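Local coordinates for protein chitin binding domain (Burkholderia pseudomallei, PDB 3UAM) that probably binds chitin and may cleave polysaccharide chains oxidatively, as the copper-dependent lytic polysaccharide monooxygenases of family AA10 do, at residues 113-118 against 180-185; 129-134 against 155-160; 38-43 against 88-93. All blocks are in the same frame, centred on the assembly; numbering follows the deposited sequence.

Contact 1 (113-118 against 180-185)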
loop_
_atom_site.group_PDB
_atom_site.type_symbol
_atom_site.label_atom_id
_atom_site.label_comp_id
_atom_site.label_asym_id
_atom_site.label_seq_id
_atom_site.Cartn_x
_atom_site.Cartn_y
_atom_site.Cartn_z
ATOM N N SER A 113 -12.378 4.531 -14.161
ATOM C CA SER A 113 -12.686 3.465 -13.200
ATOM C C SER A 113 -11.533 2.486 -13.150
ATOM O O SER A 113 -11.099 1.992 -14.174
ATOM C CB SER A 113 -13.951 2.691 -13.578
ATOM O OG SER A 113 -15.049 3.548 -13.718
ATOM N N LEU A 114 -11.021 2.236 -11.965
ATOM C CA LEU A 114 -9.846 1.406 -11.811
ATOM C C LEU A 114 -10.182 0.327 -10.816
ATOM O O LEU A 114 -10.665 0.612 -9.725
ATOM C CB LEU A 114 -8.670 2.240 -11.304
ATOM C CG LEU A 114 -7.299 1.558 -11.311
ATOM C CD1 LEU A 114 -6.860 1.284 -12.739
ATOM C CD2 LEU A 114 -6.292 2.432 -10.591
ATOM N N GLN A 115 -9.973 -0.916 -11.220
ATOM C CA GLN A 115 -10.186 -2.047 -10.343
ATOM C C GLN A 115 -8.834 -2.476 -9.767
ATOM O O GLN A 115 -7.872 -2.715 -10.505
ATOM C CB GLN A 115 -10.832 -3.178 -11.141
ATOM C CG GLN A 115 -11.492 -4.243 -10.303
ATOM C CD GLN A 115 -12.581 -4.973 -11.073
ATOM O OE1 GLN A 115 -12.267 -5.849 -11.858
ATOM N NE2 GLN A 115 -13.869 -4.606 -10.848
ATOM N N ILE A 116 -8.750 -2.543 -8.452
ATOM C CA ILE A 116 -7.550 -3.010 -7.764
ATOM C C ILE A 116 -7.795 -4.417 -7.240
ATOM O O ILE A 116 -8.857 -4.670 -6.619
ATOM C CB ILE A 116 -7.226 -2.151 -6.531
ATOM C CG1 ILE A 116 -7.204 -0.655 -6.873
ATOM C CG2 ILE A 116 -5.911 -2.605 -5.879
ATOM C CD1 ILE A 116 -6.165 -0.249 -7.880
ATOM N N SER A 117 -6.854 -5.332 -7.496
ATOM C CA SER A 117 -6.927 -6.664 -6.927
ATOM C C SER A 117 -5.725 -6.942 -6.027
ATOM O O SER A 117 -4.581 -6.880 -6.469
ATOM C CB SER A 117 -6.989 -7.739 -8.014
ATOM O OG SER A 117 -8.201 -7.692 -8.755
ATOM N N TRP A 118 -6.012 -7.289 -4.785
ATOM C CA TRP A 118 -5.032 -7.881 -3.846
ATOM C C TRP A 118 -5.090 -9.380 -3.847
ATOM O O TRP A 118 -6.175 -9.956 -3.903
ATOM C CB TRP A 118 -5.326 -7.453 -2.433
ATOM C CG TRP A 118 -5.049 -6.013 -2.144
ATOM C CD1 TRP A 118 -5.873 -4.914 -2.387
ATOM C CD2 TRP A 118 -3.864 -5.466 -1.492
ATOM N NE1 TRP A 118 -5.278 -3.768 -1.950
ATOM C CE2 TRP A 118 -4.064 -4.034 -1.419
ATOM C CE3 TRP A 118 -2.684 -6.012 -0.990
ATOM C CZ2 TRP A 118 -3.117 -3.194 -0.854
ATOM C CZ3 TRP A 118 -1.747 -5.156 -0.424
ATOM C CH2 TRP A 118 -1.961 -3.781 -0.364
ATOM N N ILE A 180 -11.039 -7.285 -4.185
ATOM C CA ILE A 180 -11.258 -6.478 -5.368
ATOM C C ILE A 180 -11.945 -5.153 -5.011
ATOM O O ILE A 180 -13.080 -5.135 -4.527
ATOM C CB ILE A 180 -12.100 -7.250 -6.371
ATOM C CG1 ILE A 180 -11.397 -8.577 -6.676
ATOM C CG2 ILE A 180 -12.294 -6.452 -7.653
ATOM C CD1 ILE A 180 -12.368 -9.708 -6.825
ATOM N N HIS A 181 -11.244 -4.053 -5.257
ATOM C CA HIS A 181 -11.752 -2.708 -4.990
ATOM C C HIS A 181 -11.868 -1.972 -6.278
ATOM O O HIS A 181 -11.087 -2.224 -7.192
ATOM C CB HIS A 181 -10.810 -1.975 -4.056
ATOM C CG HIS A 181 -10.794 -2.545 -2.649
ATOM N ND1 HIS A 181 -9.670 -2.644 -1.917
ATOM C CD2 HIS A 181 -11.829 -3.041 -1.853
ATOM C CE1 HIS A 181 -9.972 -3.159 -0.705
ATOM N NE2 HIS A 181 -11.287 -3.416 -0.672
ATOM N N GLU A 182 -12.824 -1.058 -6.367
ATOM C CA GLU A 182 -12.997 -0.246 -7.577
ATOM C C GLU A 182 -13.327 1.184 -7.206
ATOM O O GLU A 182 -14.191 1.431 -6.367
ATOM C CB GLU A 182 -14.108 -0.811 -8.487
ATOM C CG GLU A 182 -14.252 -0.069 -9.826
ATOM C CD GLU A 182 -15.011 -0.872 -10.879
ATOM O OE1 GLU A 182 -16.066 -1.436 -10.528
ATOM O OE2 GLU A 182 -14.541 -0.963 -12.056
ATOM N N PHE A 183 -12.652 2.124 -7.846
ATOM C CA PHE A 183 -12.945 3.539 -7.657
ATOM C C PHE A 183 -12.513 4.345 -8.879
ATOM O O PHE A 183 -11.858 3.819 -9.774
ATOM C CB PHE A 183 -12.251 4.061 -6.394
ATOM C CG PHE A 183 -10.820 3.623 -6.246
ATOM C CD1 PHE A 183 -9.806 4.305 -6.875
ATOM C CD2 PHE A 183 -10.487 2.554 -5.412
ATOM C CE1 PHE A 183 -8.484 3.919 -6.710
ATOM C CE2 PHE A 183 -9.164 2.152 -5.252
ATOM C CZ PHE A 183 -8.162 2.837 -5.902
ATOM N N ASN A 184 -12.861 5.622 -8.895
ATOM C CA ASN A 184 -12.486 6.479 -9.996
ATOM C C ASN A 184 -11.232 7.224 -9.653
ATOM O O ASN A 184 -11.130 7.803 -8.566
ATOM C CB ASN A 184 -13.588 7.476 -10.305
ATOM C CG ASN A 184 -14.825 6.801 -10.819
ATOM O OD1 ASN A 184 -15.729 6.501 -10.049
ATOM N ND2 ASN A 184 -14.854 6.500 -12.119
ATOM N N LEU A 185 -10.282 7.237 -10.584
ATOM C CA LEU A 185 -9.089 8.050 -10.416
ATOM C C LEU A 185 -9.470 9.527 -10.497
ATOM O O LEU A 185 -10.368 9.895 -11.261
ATOM C CB LEU A 185 -8.039 7.721 -11.499
ATOM C CG LEU A 185 -7.415 6.329 -11.491
ATOM C CD1 LEU A 185 -6.468 6.134 -12.683
ATOM C CD2 LEU A 185 -6.708 6.073 -10.169
#
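Leu114 and Phe183, and two residues along Ile116 and His181, face each other as antiparallel hydrogen-bonded pairs, each exchanging two backbone bonds. Leu114 N donates to Phe183 O at 2.8 Å, and Phe183 N returns the bond to Leu114 O at 3.1 Å. In the second pair Ile116 N lies 2.7 Å from His181 O, while His181 N reaches Ile116 O at 2.8 Å. The same four carbonyl oxygens each take a further CA-H...O contact, from Ser113, Gln115, Ile180 and Glu182, so every acceptor is met twice. Strand 113-121 is the middle and strand 179-184 an outer member of a three-stranded antiparallel sheet completed by strand 21-26, consistent with one layer of the immunoglobulin-like sandwich of AA10 enzymes. The inner face carries Leu114, Ile116, His181 and Phe183. Phe183 holds CG between the backbone N and the carbonyl carbon (chi1 45°), and its ring meets Ile116 obliquely, CZ 3.7 Å from Ile116 CG1. Further on, Leu114 CD2 meets Leu185 CD2 at 3.7 Å. The buried polar atoms Trp118 NE1 and His181 ND1 are both hydrogen-bonded to the hydroxyl of Tyr131, on strand 126-133. On the outer face Gln115 CG rests 3.5 Å from Ile180 CG2, its chain crossing that of the isoleucine. The Gln115 amide is turned 45° from the Glu182 carboxylate, and Gln115 NE2 is 3.9 Å from Glu182 OE1. Asn184 ND2 donates to Gly111 O, in the loop leading into strand 113-121.

Contact 2 (129-134 against 155-160)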
loop_
_atom_site.group_PDB
_atom_site.type_symbol
_atom_site.label_atom_id
_atom_site.label_comp_id
_atom_site.label_asym_id
_atom_site.label_seq_id
_atom_site.Cartn_x
_atom_site.Cartn_y
_atom_site.Cartn_z
ATOM N N TRP A 129 -8.173 -1.144 4.056
ATOM C CA TRP A 129 -7.316 -0.879 2.932
ATOM C C TRP A 129 -7.505 0.575 2.617
ATOM O O TRP A 129 -8.625 1.080 2.653
ATOM C CB TRP A 129 -7.759 -1.657 1.710
ATOM C CG TRP A 129 -7.670 -3.141 1.805
ATOM C CD1 TRP A 129 -6.681 -3.974 1.291
ATOM C CD2 TRP A 129 -8.641 -4.033 2.418
ATOM N NE1 TRP A 129 -6.980 -5.295 1.534
ATOM C CE2 TRP A 129 -8.138 -5.398 2.206
ATOM C CE3 TRP A 129 -9.851 -3.852 3.068
ATOM C CZ2 TRP A 129 -8.827 -6.510 2.658
ATOM C CZ3 TRP A 129 -10.538 -4.983 3.524
ATOM C CH2 TRP A 129 -10.022 -6.287 3.320
ATOM N N THR A 130 -6.413 1.253 2.305
ATOM C CA THR A 130 -6.419 2.677 2.042
ATOM C C THR A 130 -5.645 2.918 0.744
ATOM O O THR A 130 -4.657 2.207 0.470
ATOM C CB THR A 130 -5.724 3.459 3.166
ATOM O OG1 THR A 130 -6.454 3.306 4.397
ATOM C CG2 THR A 130 -5.741 4.926 2.819
ATOM N N TYR A 131 -6.119 3.875 -0.050
ATOM C CA TYR A 131 -5.476 4.248 -1.296
ATOM C C TYR A 131 -5.149 5.738 -1.263
ATOM O O TYR A 131 -6.019 6.557 -1.107
ATOM C CB TYR A 131 -6.354 3.890 -2.483
ATOM C CG TYR A 131 -6.649 2.407 -2.527
ATOM C CD1 TYR A 131 -5.782 1.542 -3.179
ATOM C CD2 TYR A 131 -7.762 1.869 -1.889
ATOM C CE1 TYR A 131 -6.019 0.186 -3.219
ATOM C CE2 TYR A 131 -8.010 0.509 -1.937
ATOM C CZ TYR A 131 -7.121 -0.333 -2.601
ATOM O OH TYR A 131 -7.299 -1.702 -2.662
ATOM N N TRP A 132 -3.874 6.047 -1.429
ATOM C CA TRP A 132 -3.339 7.403 -1.376
ATOM C C TRP A 132 -2.808 7.797 -2.734
ATOM O O TRP A 132 -2.234 6.961 -3.454
ATOM C CB TRP A 132 -2.175 7.477 -0.359
ATOM C CG TRP A 132 -2.506 6.972 1.029
ATOM C CD1 TRP A 132 -2.351 5.679 1.533
ATOM C CD2 TRP A 132 -3.078 7.753 2.144
ATOM N NE1 TRP A 132 -2.763 5.629 2.862
ATOM C CE2 TRP A 132 -3.220 6.835 3.268
ATOM C CE3 TRP A 132 -3.468 9.069 2.302
ATOM C CZ2 TRP A 132 -3.761 7.238 4.481
ATOM C CZ3 TRP A 132 -4.007 9.466 3.528
ATOM C CH2 TRP A 132 -4.127 8.571 4.602
ATOM N N ILE A 133 -2.944 9.075 -3.078
ATOM C CA ILE A 133 -2.605 9.554 -4.405
ATOM C C ILE A 133 -1.700 10.789 -4.256
ATOM O O ILE A 133 -1.903 11.641 -3.361
ATOM C CB ILE A 133 -3.869 9.894 -5.236
ATOM C CG1 ILE A 133 -3.510 10.237 -6.681
ATOM C CG2 ILE A 133 -4.630 11.057 -4.615
ATOM C CD1 ILE A 133 -3.043 9.086 -7.527
ATOM N N THR A 134 -0.707 10.859 -5.141
ATOM C CA THR A 134 0.215 11.969 -5.187
ATOM C C THR A 134 -0.530 13.230 -5.593
ATOM O O THR A 134 -1.524 13.197 -6.322
ATOM C CB THR A 134 1.401 11.704 -6.145
ATOM O OG1 THR A 134 0.921 11.149 -7.390
ATOM C CG2 THR A 134 2.406 10.738 -5.528
ATOM N N LYS A 155 -9.325 6.733 -1.421
ATOM C CA LYS A 155 -10.379 5.803 -1.034
ATOM C C LYS A 155 -9.974 4.971 0.188
ATOM O O LYS A 155 -8.806 4.615 0.354
ATOM C CB LYS A 155 -10.725 4.891 -2.210
ATOM C CG LYS A 155 -11.900 3.959 -1.945
ATOM C CD LYS A 155 -13.192 4.575 -2.399
ATOM C CE LYS A 155 -14.340 3.629 -2.156
ATOM N NZ LYS A 155 -15.545 4.408 -2.516
ATOM N N VAL A 156 -10.944 4.699 1.053
ATOM C CA VAL A 156 -10.709 3.871 2.227
ATOM C C VAL A 156 -11.791 2.791 2.226
ATOM O O VAL A 156 -12.957 3.098 1.965
ATOM C CB VAL A 156 -10.807 4.692 3.532
ATOM C CG1 VAL A 156 -10.546 3.811 4.742
ATOM C CG2 VAL A 156 -9.837 5.887 3.529
ATOM N N TYR A 157 -11.409 1.550 2.530
ATOM C CA TYR A 157 -12.371 0.484 2.824
ATOM C C TYR A 157 -12.126 0.009 4.249
ATOM O O TYR A 157 -11.098 -0.623 4.536
ATOM C CB TYR A 157 -12.194 -0.679 1.847
ATOM C CG TYR A 157 -12.484 -0.325 0.410
ATOM C CD1 TYR A 157 -11.490 0.207 -0.397
ATOM C CD2 TYR A 157 -13.760 -0.544 -0.147
ATOM C CE1 TYR A 157 -11.733 0.529 -1.720
ATOM C CE2 TYR A 157 -14.026 -0.200 -1.471
ATOM C CZ TYR A 157 -12.992 0.325 -2.251
ATOM O OH TYR A 157 -13.202 0.648 -3.559
ATOM N N LEU A 158 -13.056 0.327 5.141
ATOM C CA LEU A 158 -12.902 0.040 6.557
ATOM C C LEU A 158 -13.739 -1.154 6.989
ATOM O O LEU A 158 -14.954 -1.147 6.788
ATOM C CB LEU A 158 -13.344 1.253 7.362
ATOM C CG LEU A 158 -13.365 1.139 8.898
ATOM C CD1 LEU A 158 -11.976 0.868 9.472
ATOM C CD2 LEU A 158 -13.999 2.388 9.511
ATOM N N ASN A 159 -13.101 -2.151 7.607
ATOM C CA ASN A 159 -13.832 -3.250 8.265
ATOM C C ASN A 159 -14.253 -2.756 9.635
ATOM O O ASN A 159 -13.462 -2.165 10.335
ATOM C CB ASN A 159 -12.968 -4.519 8.396
ATOM C CG ASN A 159 -12.836 -5.274 7.089
ATOM O OD1 ASN A 159 -13.685 -5.144 6.209
ATOM N ND2 ASN A 159 -11.771 -6.080 6.960
ATOM N N THR A 160 -15.497 -2.992 10.020
ATOM C CA THR A 160 -16.020 -2.454 11.271
ATOM C C THR A 160 -16.057 -3.454 12.422
ATOM O O THR A 160 -16.301 -3.064 13.562
ATOM C CB THR A 160 -17.448 -1.921 11.081
ATOM O OG1 THR A 160 -18.308 -3.007 10.686
ATOM C CG2 THR A 160 -17.477 -0.778 9.998
#
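Trp129 with Tyr157 and Tyr131 with Lys155 form antiparallel hydrogen-bonded pairs on either side of the Thr130-Val156 non-hydrogen-bonded pair, the strand segments running 172° apart. Tyr157 N meets Trp129 O at 2.8 Å in an almost straight bond (176°), and the return bond from Trp129 N to Tyr157 O is 3.0 Å. Tyr131 N holds Lys155 O at 2.8 Å, whereas the reverse bond, from Lys155 N to Tyr131 O, is weak at 3.3 Å. The aromatic face bears Trp129, Tyr131 and Tyr157. Tyr131 CE2 touches Tyr157 CE1 at 3.7 Å, near the plane of the Tyr157 ring and at its edge. The Trp129 and Tyr157 side chains cross at about a right angle, CE3 of the indole lying 4.1 Å from Tyr157 CB. Beyond the end of strand 155-158, Asn159 ND2 comes 3.8 Å from Trp129 CZ3; ring and amide planes are 88° apart, and the amide nitrogen is hydrogen-bonded to Thr126 O. On the other face Thr130 and Val156 lie side by side, OG1 4.1 Å from CG1. Around the aromatic cluster, Trp129 NE1 bonds to Tyr120 OH and its ring stacks with that of Trp198, while the Tyr157 ring stacks on His181. Strand 155-158 borders strand 126-133, which strand 190-200 flanks in turn within the mixed sheet. The chemistry implies an aromatic layer turned toward strand 179-184, in which the indole NE1 of Trp129 and the phenol OH of Tyr131 are buried yet hydrogen-bonded, NE1 to Tyr120 and OH to His181.

Contact 3 (38-43 against 88-93)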
loop_
_atom_site.group_PDB
_atom_site.type_symbol
_atom_site.label_atom_id
_atom_site.label_comp_id
_atom_site.label_asym_id
_atom_site.label_seq_id
_atom_site.Cartn_x
_atom_site.Cartn_y
_atom_site.Cartn_z
ATOM N N GLY A 38 12.421 -10.581 -12.864
ATOM C CA GLY A 38 13.424 -11.393 -12.180
ATOM C C GLY A 38 14.276 -10.691 -11.118
ATOM O O GLY A 38 15.294 -11.233 -10.704
ATOM N N ARG A 39 13.857 -9.512 -10.642
ATOM C CA ARG A 39 14.679 -8.705 -9.723
ATOM C C ARG A 39 14.249 -8.776 -8.257
ATOM O O ARG A 39 14.968 -8.310 -7.386
ATOM C CB ARG A 39 14.703 -7.244 -10.213
ATOM C CG ARG A 39 15.241 -7.139 -11.652
ATOM C CD ARG A 39 15.185 -5.747 -12.222
ATOM N NE ARG A 39 15.645 -4.741 -11.273
ATOM C CZ ARG A 39 15.589 -3.433 -11.500
ATOM N NH1 ARG A 39 15.126 -2.981 -12.658
ATOM N NH2 ARG A 39 16.017 -2.570 -10.586
ATOM N N LEU A 40 13.067 -9.321 -7.987
ATOM C CA LEU A 40 12.649 -9.642 -6.631
ATOM C C LEU A 40 12.068 -11.030 -6.609
ATOM O O LEU A 40 11.442 -11.445 -7.586
ATOM C CB LEU A 40 11.569 -8.677 -6.160
ATOM C CG LEU A 40 11.971 -7.236 -5.845
ATOM C CD1 LEU A 40 10.733 -6.437 -5.453
ATOM C CD2 LEU A 40 13.010 -7.189 -4.736
ATOM N N ASP A 41 12.223 -11.763 -5.513
ATOM C CA ASP A 41 11.563 -13.067 -5.458
ATOM C C ASP A 41 10.129 -12.926 -4.939
ATOM O O ASP A 41 9.710 -11.851 -4.558
ATOM C CB ASP A 41 12.382 -14.108 -4.685
ATOM C CG ASP A 41 12.621 -13.729 -3.256
ATOM O OD1 ASP A 41 11.692 -13.234 -2.596
ATOM O OD2 ASP A 41 13.750 -13.963 -2.779
ATOM N N PHE A 42 9.376 -14.017 -4.947
ATOM C CA PHE A 42 7.966 -13.977 -4.583
ATOM C C PHE A 42 7.736 -13.526 -3.135
ATOM O O PHE A 42 6.849 -12.714 -2.884
ATOM C CB PHE A 42 7.329 -15.362 -4.822
ATOM C CG PHE A 42 5.831 -15.378 -4.717
ATOM C CD1 PHE A 42 5.058 -14.845 -5.735
ATOM C CD2 PHE A 42 5.197 -15.939 -3.614
ATOM C CE1 PHE A 42 3.672 -14.869 -5.668
ATOM C CE2 PHE A 42 3.814 -15.965 -3.532
ATOM C CZ PHE A 42 3.051 -15.439 -4.569
ATOM N N GLY A 43 8.517 -14.058 -2.183
ATOM C CA GLY A 43 8.396 -13.631 -0.784
ATOM C C GLY A 43 8.558 -12.119 -0.652
ATOM O O GLY A 43 7.730 -11.420 -0.052
ATOM N N ALA A 88 16.981 -4.107 4.021
ATOM C CA ALA A 88 18.120 -5.013 4.269
ATOM C C ALA A 88 18.479 -5.932 3.091
ATOM O O ALA A 88 19.525 -6.572 3.110
ATOM C CB ALA A 88 17.867 -5.870 5.512
ATOM N N ASP A 89 17.615 -6.010 2.085
ATOM C CA ASP A 89 17.835 -6.894 0.952
ATOM C C ASP A 89 17.378 -6.222 -0.369
ATOM O O ASP A 89 17.287 -4.996 -0.422
ATOM C CB ASP A 89 17.158 -8.242 1.214
ATOM C CG ASP A 89 15.637 -8.169 1.163
ATOM O OD1 ASP A 89 15.063 -7.116 0.831
ATOM O OD2 ASP A 89 14.996 -9.197 1.474
ATOM N N ALA A 90 17.105 -7.006 -1.418
ATOM C CA ALA A 90 16.838 -6.440 -2.745
ATOM C C ALA A 90 15.533 -5.627 -2.817
ATOM O O ALA A 90 15.328 -4.889 -3.786
ATOM C CB ALA A 90 16.857 -7.523 -3.817
ATOM N N ARG A 91 14.670 -5.742 -1.812
ATOM C CA ARG A 91 13.504 -4.848 -1.705
ATOM C C ARG A 91 13.914 -3.353 -1.687
ATOM O O ARG A 91 13.093 -2.495 -1.999
ATOM C CB ARG A 91 12.675 -5.156 -0.461
ATOM C CG ARG A 91 11.897 -6.458 -0.543
ATOM C CD ARG A 91 11.274 -6.827 0.800
ATOM N NE ARG A 91 12.228 -7.538 1.634
ATOM C CZ ARG A 91 11.929 -8.187 2.756
ATOM N NH1 ARG A 91 10.706 -8.160 3.270
ATOM N NH2 ARG A 91 12.892 -8.828 3.396
ATOM N N ALA A 92 15.161 -3.055 -1.317
ATOM C CA ALA A 92 15.665 -1.669 -1.354
ATOM C C ALA A 92 15.601 -1.012 -2.726
ATOM O O ALA A 92 15.484 0.210 -2.806
ATOM C CB ALA A 92 17.097 -1.595 -0.820
ATOM N N GLN A 93 15.701 -1.808 -3.796
ATOM C CA GLN A 93 15.518 -1.330 -5.178
ATOM C C GLN A 93 14.277 -0.456 -5.333
ATOM O O GLN A 93 14.267 0.511 -6.097
ATOM C CB GLN A 93 15.348 -2.520 -6.148
ATOM C CG GLN A 93 16.613 -3.268 -6.497
ATOM C CD GLN A 93 16.356 -4.616 -7.196
ATOM O OE1 GLN A 93 16.533 -4.738 -8.398
ATOM N NE2 GLN A 93 15.923 -5.626 -6.432
#
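The long, largely irregular region between strands 21-26 and 106-108, interrupted by the short strand 49-51, is where Arg39 and Gln93 join two turns. One turn links helix 30-36, closed by a Schellman motif at Gly38, to helix 42-45, which has Asp41 at its N-cap. The other is an Asx turn at Asp89 running into a 3-10 segment. Gln93 NE2 donates to Arg39 O at 3.0 Å, from above the carbonyl plane, and also to Ala90 O within its own 3-10 segment at 2.8 Å. Gln93 OE1 accepts from Arg39 NE at 3.0 Å and from Arg39 NH2 at 3.1 Å, so the guanidinium grips one oxygen side-on. The bend at chi3 (44°) turns Arg39 NE back toward that oxygen, which lies in the guanidinium plane. Three bonds across the contact, with the local one to Ala90 O, fix the rotation of the Gln93 amide. Leu40 brings CD2 to 3.4 Å from Ala90 O and 4.0 Å from Ala90 CB; this leucine also packs on Ala31 and Leu34 of helix 30-36. Arg91 grips the Asp89 carboxylate side-on, Arg91 NE to Asp89 OD1 at 3.0 Å on its syn lone pair and Arg91 NH2 to Asp89 OD2 at 2.9 Å in a salt bridge, and Arg91 NH1 continues to Glu47 O. Such a long insertion after the first strand is consistent with the L2 region of AA10 lytic polysaccharide monooxygenases, here tied together by a glutamine amide that donates and accepts between an interhelical turn and a 3-10 segment following an Asx turn.

Overall arrangement
Contacts 1 and 2 belong to the partly buried strand-rich body, their centres 11 Å apart, and contact 3 is a surface contact, its centre about 26 Å from the centre of either. Each of the first two pairs neighbouring strands within one sheet, contact 1 in the three-stranded sheet and contact 2 in the mixed one, and they meet through tyrosine side chains of contact 2. Aliphatic and aromatic side chains share the inner face of contact 1; the corresponding face of contact 2 is mainly aromatic. Contact 3 joins no strands: its bonds come from a guanidinium and a side-chain amide, with one backbone carbonyl as acceptor. Its nearest atoms stay about 10 Å from contact 1, and it lies across the chain's centre from contact 2.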